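Local atomic coordinates of putative TRAP PERIPLASMIC SOLUTE BINDING PROTEIN (Haemophilus influenzae, PDB entry 4PBQ), a protein that binds L-gulonate in its interdomain pocket and probably delivers such sugar acids in the periplasm to a TRAP-type membrane transporter. Residues L29-S34 and P38-L43; G101-P106 and K117-P122. All coordinates share one frame; numbering follows the deposited sequence.

From the N terminus the chain runs along strand 25-30, turns beside the ligand and enters helix 38-54; contact 1 closes this short loop by setting residues 29-34 against 38-43. The chain then passes through strand 59-64, helix 72-81 and strand 86-89 before contact 2 closes a longer loop, 101-106 onto 117-122, at the end of helix 112-119. The two loops follow in series, neither nested nor crossed. Contact 1 belongs to a beta-alpha-beta unit, whereas contact 2 packs a 3-10 segment on a helix end. Their centres lie 21 Å apart and they do not touch, yet both reach L-gulonate, through Tyr-32 and Glu-104.

Contact 1 of 2, residues L29-S34 and P38-L43; sequences LGHYNS and PSHIAL. With 2UF (L-gulonate), chain D.
His-31 meets His-40 through a hydrogen bond between ring nitrogens, His-31 NE2 to His-40 ND1, at 3.0 Å and an angle of 163°; either could be the donor. From CB the His-31 side chain sets out toward the helix, its CG held between backbone N and carbonyl carbon (chi1 68°). His-31 ND1 accepts a weak bond from the Asn-33 backbone N, 3.2 Å away. His-31 CD2 lies 4.1 Å from Leu-43 CD1, while its CE1 packs near His-40 CB and its NE2 makes the bond to His-40. The two rings meet rim to rim with their planes at 44°. Ser-34 O adds a contact to His-40 CB at 3.5 Å. Beyond the rings, Leu-29 CD2 and Leu-43 CD1 touch tip to tip at 3.7 Å. A water links Asn-33 ND2 to Ser-39 OG, whose hydroxyl also pairs with His-37. Tyr-32 turns from the helix to the ligand, its OH 2.8 Å from L-gulonate O3. Leu-63 and Ile-88 of the flanking strands pack on Leu-43. This is the strand-to-helix connection of the beta-alpha-beta unit strand 25-30, helix 38-54, strand 59-64; its loop supplies Tyr-32 to the L-gulonate pocket.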
ATOM      1  N   LEU A  29      17.244  -0.907   3.977  1.00  6.16           N
ATOM      2  CA  LEU A  29      15.943  -0.790   3.296  1.00  5.53           C
ATOM      3  C   LEU A  29      14.891  -1.543   4.088  1.00  6.05           C
ATOM      4  O   LEU A  29      14.893  -2.791   4.171  1.00  7.80           O
ATOM      5  CB  LEU A  29      16.046  -1.338   1.871  1.00  5.63           C
ATOM      6  CG  LEU A  29      14.865  -1.004   0.958  1.00  8.10           C
ATOM      7  CD1 LEU A  29      15.310  -1.245  -0.472  1.00  8.99           C
ATOM      8  CD2 LEU A  29      13.612  -1.795   1.282  1.00 10.21           C
ATOM      9  N   GLY A  30      13.966  -0.794   4.686  1.00  7.28           N
ATOM     10  CA  GLY A  30      12.976  -1.409   5.548  1.00  5.53           C
ATOM     11  C   GLY A  30      11.581  -1.411   4.950  1.00  5.52           C
ATOM     12  O   GLY A  30      11.221  -0.492   4.245  1.00  5.86           O
ATOM     13  N   HIS A  31      10.833  -2.472   5.206  1.00  6.07           N
ATOM     14  CA  HIS A  31       9.431  -2.512   4.804  1.00  5.50           C
ATOM     15  C   HIS A  31       8.630  -3.409   5.740  1.00  6.28           C
ATOM     16  O   HIS A  31       9.194  -4.099   6.600  1.00  7.06           O
ATOM     17  CB  HIS A  31       9.286  -2.912   3.337  1.00  7.01           C
ATOM     18  CG  HIS A  31       9.662  -4.320   3.040  1.00  6.64           C
ATOM     19  ND1 HIS A  31       8.753  -5.355   3.025  1.00  9.46           N
ATOM     20  CD2 HIS A  31      10.860  -4.860   2.707  1.00  8.88           C
ATOM     21  CE1 HIS A  31       9.374  -6.472   2.691  1.00 13.27           C
ATOM     22  NE2 HIS A  31      10.651  -6.195   2.500  1.00  8.56           N
ATOM     23  N   TYR A  32       7.302  -3.379   5.578  1.00  6.37           N
ATOM     24  CA  TYR A  32       6.398  -4.099   6.466  1.00  7.00           C
ATOM     25  C   TYR A  32       5.885  -5.459   5.993  1.00  6.88           C
ATOM     26  O   TYR A  32       5.272  -6.202   6.775  1.00  7.50           O
ATOM     27  CB  TYR A  32       5.189  -3.214   6.798  1.00  5.15           C
ATOM     28  CG  TYR A  32       4.174  -2.893   5.717  1.00  7.05           C
ATOM     29  CD1 TYR A  32       3.237  -3.836   5.312  1.00  6.13           C
ATOM     30  CD2 TYR A  32       4.089  -1.607   5.174  1.00  7.67           C
ATOM     31  CE1 TYR A  32       2.262  -3.522   4.383  1.00  4.53           C
ATOM     32  CE2 TYR A  32       3.102  -1.290   4.233  1.00  8.45           C
ATOM     33  CZ  TYR A  32       2.201  -2.248   3.852  1.00  6.93           C
ATOM     34  OH  TYR A  32       1.215  -1.926   2.930  1.00  9.27           O
ATOM     35  N   ASN A  33       6.098  -5.757   4.716  1.00  8.05           N
ATOM     36  CA  ASN A  33       5.699  -7.031   4.142  1.00  7.01           C
ATOM     37  C   ASN A  33       6.635  -8.205   4.507  1.00  8.66           C
ATOM     38  O   ASN A  33       7.732  -8.004   5.028  1.00  5.89           O
ATOM     39  CB  ASN A  33       5.507  -6.882   2.618  1.00  6.72           C
ATOM     40  CG  ASN A  33       4.116  -6.340   2.255  1.00  9.16           C
ATOM     41  OD1 ASN A  33       3.104  -6.835   2.740  1.00  9.80           O
ATOM     42  ND2 ASN A  33       4.075  -5.353   1.403  1.00  8.45           N
ATOM     43  N   SER A  34       6.151  -9.429   4.268  1.00  9.66           N
ATOM     44  CA  SER A  34       6.898 -10.654   4.484  1.00 10.55           C
ATOM     45  C   SER A  34       8.076 -10.782   3.527  1.00  7.53           C
ATOM     46  O   SER A  34       8.083 -10.189   2.457  1.00  9.21           O
ATOM     47  CB  SER A  34       5.946 -11.836   4.254  1.00 10.70           C
ATOM     48  OG  SER A  34       6.619 -13.028   4.058  1.00 18.34           O
ATOM     49  N   PRO A  38       5.892 -10.470  -2.985  1.00  7.14           N
ATOM     50  CA  PRO A  38       6.565 -10.118  -4.258  1.00  7.99           C
ATOM     51  C   PRO A  38       7.491  -8.898  -4.233  1.00  8.30           C
ATOM     52  O   PRO A  38       8.500  -8.872  -4.937  1.00  8.83           O
ATOM     53  CB  PRO A  38       5.383  -9.885  -5.210  1.00  8.00           C
ATOM     54  CG  PRO A  38       4.345 -10.873  -4.711  1.00 14.59           C
ATOM     55  CD  PRO A  38       4.469 -10.768  -3.191  1.00  9.18           C
ATOM     56  N   SER A  39       7.155  -7.884  -3.455  1.00  7.93           N
ATOM     57  CA  SER A  39       8.043  -6.739  -3.269  1.00  6.23           C
ATOM     58  C   SER A  39       9.411  -7.160  -2.734  1.00  7.76           C
ATOM     59  O   SER A  39      10.448  -6.666  -3.194  1.00  9.32           O
ATOM     60  CB  SER A  39       7.400  -5.665  -2.353  1.00  7.54           C
ATOM     61  OG  SER A  39       7.143  -6.180  -1.066  1.00  9.29           O
ATOM     62  N   HIS A  40       9.442  -8.089  -1.788  1.00  5.56           N
ATOM     63  CA  HIS A  40      10.711  -8.480  -1.204  1.00  7.00           C
ATOM     64  C   HIS A  40      11.513  -9.285  -2.199  1.00  9.70           C
ATOM     65  O   HIS A  40      12.705  -9.068  -2.343  1.00  8.55           O
ATOM     66  CB  HIS A  40      10.542  -9.324   0.054  1.00  6.64           C
ATOM     67  CG  HIS A  40      11.827  -9.524   0.795  1.00  6.22           C
ATOM     68  ND1 HIS A  40      12.326  -8.595   1.673  1.00 10.10           N
ATOM     69  CD2 HIS A  40      12.732 -10.526   0.770  1.00 10.74           C
ATOM     70  CE1 HIS A  40      13.487  -9.004   2.154  1.00 10.24           C
ATOM     71  NE2 HIS A  40      13.754 -10.178   1.619  1.00 10.91           N
ATOM     72  N   ILE A  41      10.841 -10.220  -2.862  1.00 11.52           N
ATOM     73  CA  ILE A  41      11.487 -11.078  -3.851  1.00  8.46           C
ATOM     74  C   ILE A  41      12.075 -10.226  -4.964  1.00 10.90           C
ATOM     75  O   ILE A  41      13.222 -10.420  -5.360  1.00 10.16           O
ATOM     76  CB  ILE A  41      10.479 -12.103  -4.419  1.00  7.87           C
ATOM     77  CG1 ILE A  41      10.104 -13.128  -3.333  1.00 13.04           C
ATOM     78  CG2 ILE A  41      11.063 -12.856  -5.581  1.00 11.18           C
ATOM     79  CD1 ILE A  41       8.902 -13.984  -3.677  1.00 17.87           C
ATOM     80  N   ALA A  42      11.292  -9.272  -5.459  1.00  9.21           N
ATOM     81  CA  ALA A  42      11.769  -8.368  -6.509  1.00  7.95           C
ATOM     82  C   ALA A  42      12.892  -7.429  -6.040  1.00  9.03           C
ATOM     83  O   ALA A  42      13.805  -7.124  -6.811  1.00 10.59           O
ATOM     84  CB  ALA A  42      10.593  -7.581  -7.112  1.00 11.06           C
ATOM     85  N   LEU A  43      12.836  -6.979  -4.788  1.00  7.76           N
ATOM     86  CA  LEU A  43      13.928  -6.205  -4.206  1.00 11.39           C
ATOM     87  C   LEU A  43      15.207  -7.029  -4.211  1.00 10.74           C
ATOM     88  O   LEU A  43      16.278  -6.532  -4.565  1.00 10.65           O
ATOM     89  CB  LEU A  43      13.608  -5.814  -2.767  1.00  9.34           C
ATOM     90  CG  LEU A  43      12.739  -4.597  -2.530  1.00  9.37           C
ATOM     91  CD1 LEU A  43      12.519  -4.453  -1.046  1.00 11.84           C
ATOM     92  CD2 LEU A  43      13.334  -3.317  -3.116  1.00 12.27           C
TER
HETATM   93  O6A 2UF D 401      -1.019  -1.233   7.915  1.00  6.48           O
HETATM   94  C6  2UF D 401      -1.709  -1.333   6.892  1.00 10.19           C
HETATM   95  O6B 2UF D 401      -2.846  -1.828   6.834  1.00  8.56           O
HETATM   96  C5  2UF D 401      -1.070  -0.847   5.575  1.00  8.06           C
HETATM   97  O5  2UF D 401      -1.625  -1.586   4.509  1.00  5.42           O
HETATM   98  C4  2UF D 401      -1.333   0.660   5.358  1.00  8.76           C
HETATM   99  O4  2UF D 401      -0.663   1.422   6.375  1.00  6.81           O
HETATM  100  C3  2UF D 401      -0.853   1.077   3.951  1.00  5.48           C
HETATM  101  O3  2UF D 401       0.520   0.638   3.669  1.00  5.86           O
HETATM  102  C2  2UF D 401      -0.925   2.602   3.763  1.00  6.75           C
HETATM  103  O2  2UF D 401      -0.801   2.800   2.368  1.00  6.20           O
HETATM  104  C1  2UF D 401      -2.308   3.179   4.197  1.00  4.97           C
HETATM  105  O1  2UF D 401      -2.330   4.568   3.831  1.00  6.69           O
HETATM  106  O   HOH W   1       6.697  -4.100   0.744  1.00 10.79           O

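Contact 2 of 2, residues G101-P106 and K117-P122; sequences GVWEWP and KVLESP. With 2UF (L-gulonate), chain D.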
ATOM      1  N   GLY A 101      -1.810  10.843  -0.416  1.00 11.10           N
ATOM      2  CA  GLY A 101      -2.748   9.772  -0.159  1.00 10.46           C
ATOM      3  C   GLY A 101      -3.787   9.531  -1.255  1.00  7.19           C
ATOM      4  O   GLY A 101      -4.638   8.632  -1.124  1.00  9.07           O
ATOM      5  N   VAL A 102      -3.721  10.321  -2.328  1.00  8.39           N
ATOM      6  CA  VAL A 102      -4.760  10.309  -3.354  1.00  9.30           C
ATOM      7  C   VAL A 102      -4.955   8.931  -3.998  1.00  9.83           C
ATOM      8  O   VAL A 102      -6.073   8.587  -4.366  1.00  9.78           O
ATOM      9  CB  VAL A 102      -4.507  11.386  -4.444  1.00  7.74           C
ATOM     10  CG1 VAL A 102      -3.247  11.094  -5.248  1.00 10.58           C
ATOM     11  CG2 VAL A 102      -5.710  11.516  -5.363  1.00 13.91           C
ATOM     12  N   TRP A 103      -3.889   8.137  -4.108  1.00  9.02           N
ATOM     13  CA  TRP A 103      -3.977   6.862  -4.834  1.00  7.48           C
ATOM     14  C   TRP A 103      -4.882   5.860  -4.139  1.00  7.35           C
ATOM     15  O   TRP A 103      -5.346   4.944  -4.787  1.00 10.25           O
ATOM     16  CB  TRP A 103      -2.580   6.235  -5.048  1.00 10.08           C
ATOM     17  CG  TRP A 103      -1.594   7.257  -5.457  1.00 10.07           C
ATOM     18  CD1 TRP A 103      -0.492   7.678  -4.757  1.00  8.42           C
ATOM     19  CD2 TRP A 103      -1.621   8.035  -6.663  1.00 13.03           C
ATOM     20  NE1 TRP A 103       0.153   8.676  -5.452  1.00 11.91           N
ATOM     21  CE2 TRP A 103      -0.523   8.906  -6.625  1.00 12.44           C
ATOM     22  CE3 TRP A 103      -2.475   8.082  -7.774  1.00  9.48           C
ATOM     23  CZ2 TRP A 103      -0.264   9.805  -7.639  1.00 12.19           C
ATOM     24  CZ3 TRP A 103      -2.199   8.983  -8.786  1.00  8.95           C
ATOM     25  CH2 TRP A 103      -1.120   9.829  -8.710  1.00 12.36           C
ATOM     26  N   GLU A 104      -5.098   6.043  -2.832  1.00 10.66           N
ATOM     27  CA  GLU A 104      -5.956   5.189  -2.027  1.00  8.71           C
ATOM     28  C   GLU A 104      -7.392   5.730  -1.880  1.00  6.63           C
ATOM     29  O   GLU A 104      -8.188   5.171  -1.141  1.00  8.07           O
ATOM     30  CB  GLU A 104      -5.330   4.954  -0.652  1.00 10.04           C
ATOM     31  CG  GLU A 104      -4.186   3.906  -0.696  1.00  7.51           C
ATOM     32  CD  GLU A 104      -3.430   3.764   0.627  1.00  7.32           C
ATOM     33  OE1 GLU A 104      -3.415   4.747   1.411  1.00  7.57           O
ATOM     34  OE2 GLU A 104      -2.910   2.648   0.903  1.00  7.98           O
ATOM     35  N   TRP A 105      -7.754   6.773  -2.616  1.00  8.71           N
ATOM     36  CA  TRP A 105      -9.144   7.205  -2.592  1.00  7.58           C
ATOM     37  C   TRP A 105     -10.020   6.076  -3.153  1.00  9.73           C
ATOM     38  O   TRP A 105      -9.651   5.417  -4.130  1.00  9.48           O
ATOM     39  CB  TRP A 105      -9.321   8.512  -3.357  1.00  9.91           C
ATOM     40  CG  TRP A 105      -8.713   9.707  -2.653  1.00 10.99           C
ATOM     41  CD1 TRP A 105      -7.996   9.698  -1.487  1.00 11.15           C
ATOM     42  CD2 TRP A 105      -8.732  11.057  -3.101  1.00 10.18           C
ATOM     43  NE1 TRP A 105      -7.583  10.980  -1.178  1.00 14.40           N
ATOM     44  CE2 TRP A 105      -8.020  11.827  -2.156  1.00 10.94           C
ATOM     45  CE3 TRP A 105      -9.289  11.702  -4.209  1.00 13.70           C
ATOM     46  CZ2 TRP A 105      -7.867  13.202  -2.285  1.00 14.83           C
ATOM     47  CZ3 TRP A 105      -9.137  13.069  -4.327  1.00 13.52           C
ATOM     48  CH2 TRP A 105      -8.438  13.801  -3.369  1.00 13.09           C
ATOM     49  N   PRO A 106     -11.198   5.848  -2.554  1.00  8.73           N
ATOM     50  CA  PRO A 106     -11.976   4.645  -2.913  1.00 13.20           C
ATOM     51  C   PRO A 106     -12.458   4.625  -4.361  1.00 11.60           C
ATOM     52  O   PRO A 106     -12.876   5.650  -4.906  1.00 13.38           O
ATOM     53  CB  PRO A 106     -13.155   4.693  -1.934  1.00 10.66           C
ATOM     54  CG  PRO A 106     -12.595   5.394  -0.753  1.00 16.01           C
ATOM     55  CD  PRO A 106     -11.724   6.480  -1.333  1.00 13.28           C
ATOM     56  N   LYS A 117      -1.207   1.712 -14.835  1.00 10.87           N
ATOM     57  CA  LYS A 117      -1.165   2.687 -15.913  1.00 12.96           C
ATOM     58  C   LYS A 117      -1.172   4.104 -15.374  1.00 11.62           C
ATOM     59  O   LYS A 117      -0.377   4.947 -15.816  1.00 14.17           O
ATOM     60  CB  LYS A 117      -2.340   2.467 -16.866  1.00 12.05           C
ATOM     61  CG  LYS A 117      -2.325   3.325 -18.105  1.00 14.37           C
ATOM     62  CD  LYS A 117      -3.577   3.066 -18.952  1.00 17.63           C
ATOM     63  CE  LYS A 117      -3.507   3.818 -20.281  1.00 22.28           C
ATOM     64  NZ  LYS A 117      -4.717   3.523 -21.080  1.00 25.52           N
ATOM     65  N   VAL A 118      -2.057   4.378 -14.422  1.00  9.91           N
ATOM     66  CA  VAL A 118      -2.112   5.710 -13.846  1.00  9.89           C
ATOM     67  C   VAL A 118      -0.845   6.018 -13.029  1.00  9.32           C
ATOM     68  O   VAL A 118      -0.346   7.136 -13.056  1.00 11.76           O
ATOM     69  CB  VAL A 118      -3.336   5.892 -12.948  1.00  9.61           C
ATOM     70  CG1 VAL A 118      -3.233   7.190 -12.192  1.00 12.63           C
ATOM     71  CG2 VAL A 118      -4.614   5.846 -13.786  1.00 12.88           C
ATOM     72  N   LEU A 119      -0.343   5.035 -12.299  1.00  9.40           N
ATOM     73  CA  LEU A 119       0.852   5.267 -11.462  1.00  8.10           C
ATOM     74  C   LEU A 119       2.120   5.407 -12.301  1.00 13.97           C
ATOM     75  O   LEU A 119       3.183   5.825 -11.802  1.00 12.01           O
ATOM     76  CB  LEU A 119       1.022   4.141 -10.447  1.00  7.30           C
ATOM     77  CG  LEU A 119      -0.067   4.162  -9.373  1.00  8.28           C
ATOM     78  CD1 LEU A 119      -0.083   2.902  -8.554  1.00 10.08           C
ATOM     79  CD2 LEU A 119       0.054   5.373  -8.457  1.00  8.02           C
ATOM     80  N   GLU A 120       2.004   5.052 -13.570  1.00 14.03           N
ATOM     81  CA  GLU A 120       3.087   5.275 -14.523  1.00 16.98           C
ATOM     82  C   GLU A 120       2.904   6.574 -15.336  1.00 22.27           C
ATOM     83  O   GLU A 120       3.693   6.862 -16.240  1.00 24.83           O
ATOM     84  CB  GLU A 120       3.282   4.013 -15.397  1.00 17.87           C
ATOM     85  CG  GLU A 120       3.891   2.884 -14.558  1.00 21.59           C
ATOM     86  CD  GLU A 120       4.009   1.528 -15.237  1.00 28.63           C
ATOM     87  OE1 GLU A 120       3.485   1.350 -16.352  1.00 29.87           O
ATOM     88  OE2 GLU A 120       4.620   0.627 -14.611  1.00 26.67           O
ATOM     89  N   SER A 121       1.901   7.383 -14.989  1.00 18.52           N
ATOM     90  CA  SER A 121       1.584   8.572 -15.790  1.00 19.30           C
ATOM     91  C   SER A 121       2.285   9.818 -15.251  1.00 19.24           C
ATOM     92  O   SER A 121       2.838   9.804 -14.167  1.00 15.61           O
ATOM     93  CB  SER A 121       0.071   8.808 -15.820  1.00 17.81           C
ATOM     94  OG  SER A 121      -0.383   9.366 -14.605  1.00 19.73           O
ATOM     95  N   PRO A 122       2.273  10.910 -16.022  1.00 18.96           N
ATOM     96  CA  PRO A 122       2.962  12.119 -15.572  1.00 18.00           C
ATOM     97  C   PRO A 122       2.452  12.674 -14.251  1.00 13.58           C
ATOM     98  O   PRO A 122       3.264  13.126 -13.434  1.00 16.81           O
ATOM     99  CB  PRO A 122       2.689  13.115 -16.716  1.00 23.78           C
ATOM    100  CG  PRO A 122       2.580  12.264 -17.921  1.00 22.00           C
ATOM    101  CD  PRO A 122       1.909  10.986 -17.449  1.00 24.77           C
TER
HETATM  102  O6A 2UF D 401      -1.019  -1.233   7.915  1.00  6.48           O
HETATM  103  C6  2UF D 401      -1.709  -1.333   6.892  1.00 10.19           C
HETATM  104  O6B 2UF D 401      -2.846  -1.828   6.834  1.00  8.56           O
HETATM  105  C5  2UF D 401      -1.070  -0.847   5.575  1.00  8.06           C
HETATM  106  O5  2UF D 401      -1.625  -1.586   4.509  1.00  5.42           O
HETATM  107  C4  2UF D 401      -1.333   0.660   5.358  1.00  8.76           C
HETATM  108  O4  2UF D 401      -0.663   1.422   6.375  1.00  6.81           O
HETATM  109  C3  2UF D 401      -0.853   1.077   3.951  1.00  5.48           C
HETATM  110  O3  2UF D 401       0.520   0.638   3.669  1.00  5.86           O
HETATM  111  C2  2UF D 401      -0.925   2.602   3.763  1.00  6.75           C
HETATM  112  O2  2UF D 401      -0.801   2.800   2.368  1.00  6.20           O
HETATM  113  C1  2UF D 401      -2.308   3.179   4.197  1.00  4.97           C
HETATM  114  O1  2UF D 401      -2.330   4.568   3.831  1.00  6.69           O
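A 3-10 segment of the long connection between strand 86-89 and helix 112-119 packs here against that helix's last turn, and the same 3-10 segment sends Glu-104 into the L-gulonate pocket. Leu-119 CD2 lies over one face of the Trp-103 indole, 3.9 Å from the centroid of the six-membered ring and 23° off its normal, a CH-pi contact. Leu-119 CD2 is offset toward the rim and comes nearest to Trp-103 CD2, at 3.6 Å. The two side chains slide past each other in opposite directions: the Leu-119 CB does not head for the indole, but the end of the chain closes in. Val-102 CG1 covers the opposite face, over the centre of the ring system, so the indole is sandwiched between two aliphatic groups. Val-118 CG1, placed opposite the backbone N about the first torsion (chi1 170°), approaches Trp-103 CZ3 obliquely at 4.0 Å. The helix end is tied down by Ser-121: its OG donates to Val-118 O over 2.7 Å, in the carbonyl plane on a lone pair, and its backbone N bonds to the same oxygen. Next to Trp-103, Glu-104 extends into the pocket, where its carboxylate takes two L-gulonate hydroxyls, O1 on OE1 at 2.7 Å and O2 on OE2 at 2.6 Å. Ser-232 OG gives Glu-104 OE2 a second partner, from the protein, which probably helps to fix the carboxylate's rotation. Glu-72, Arg-167, Asn-171, Asn-207 and the Leu-91 backbone N bind the ligand as well. Around the indole, Tyr-141 of strand 136-151 stacks edge-to-face, Ala-124 and Ile-127 of helix 122-129 touch it, and Ile-323 of helix 316-326 adds a further contact, wedging Trp-103 among that strand and three helices.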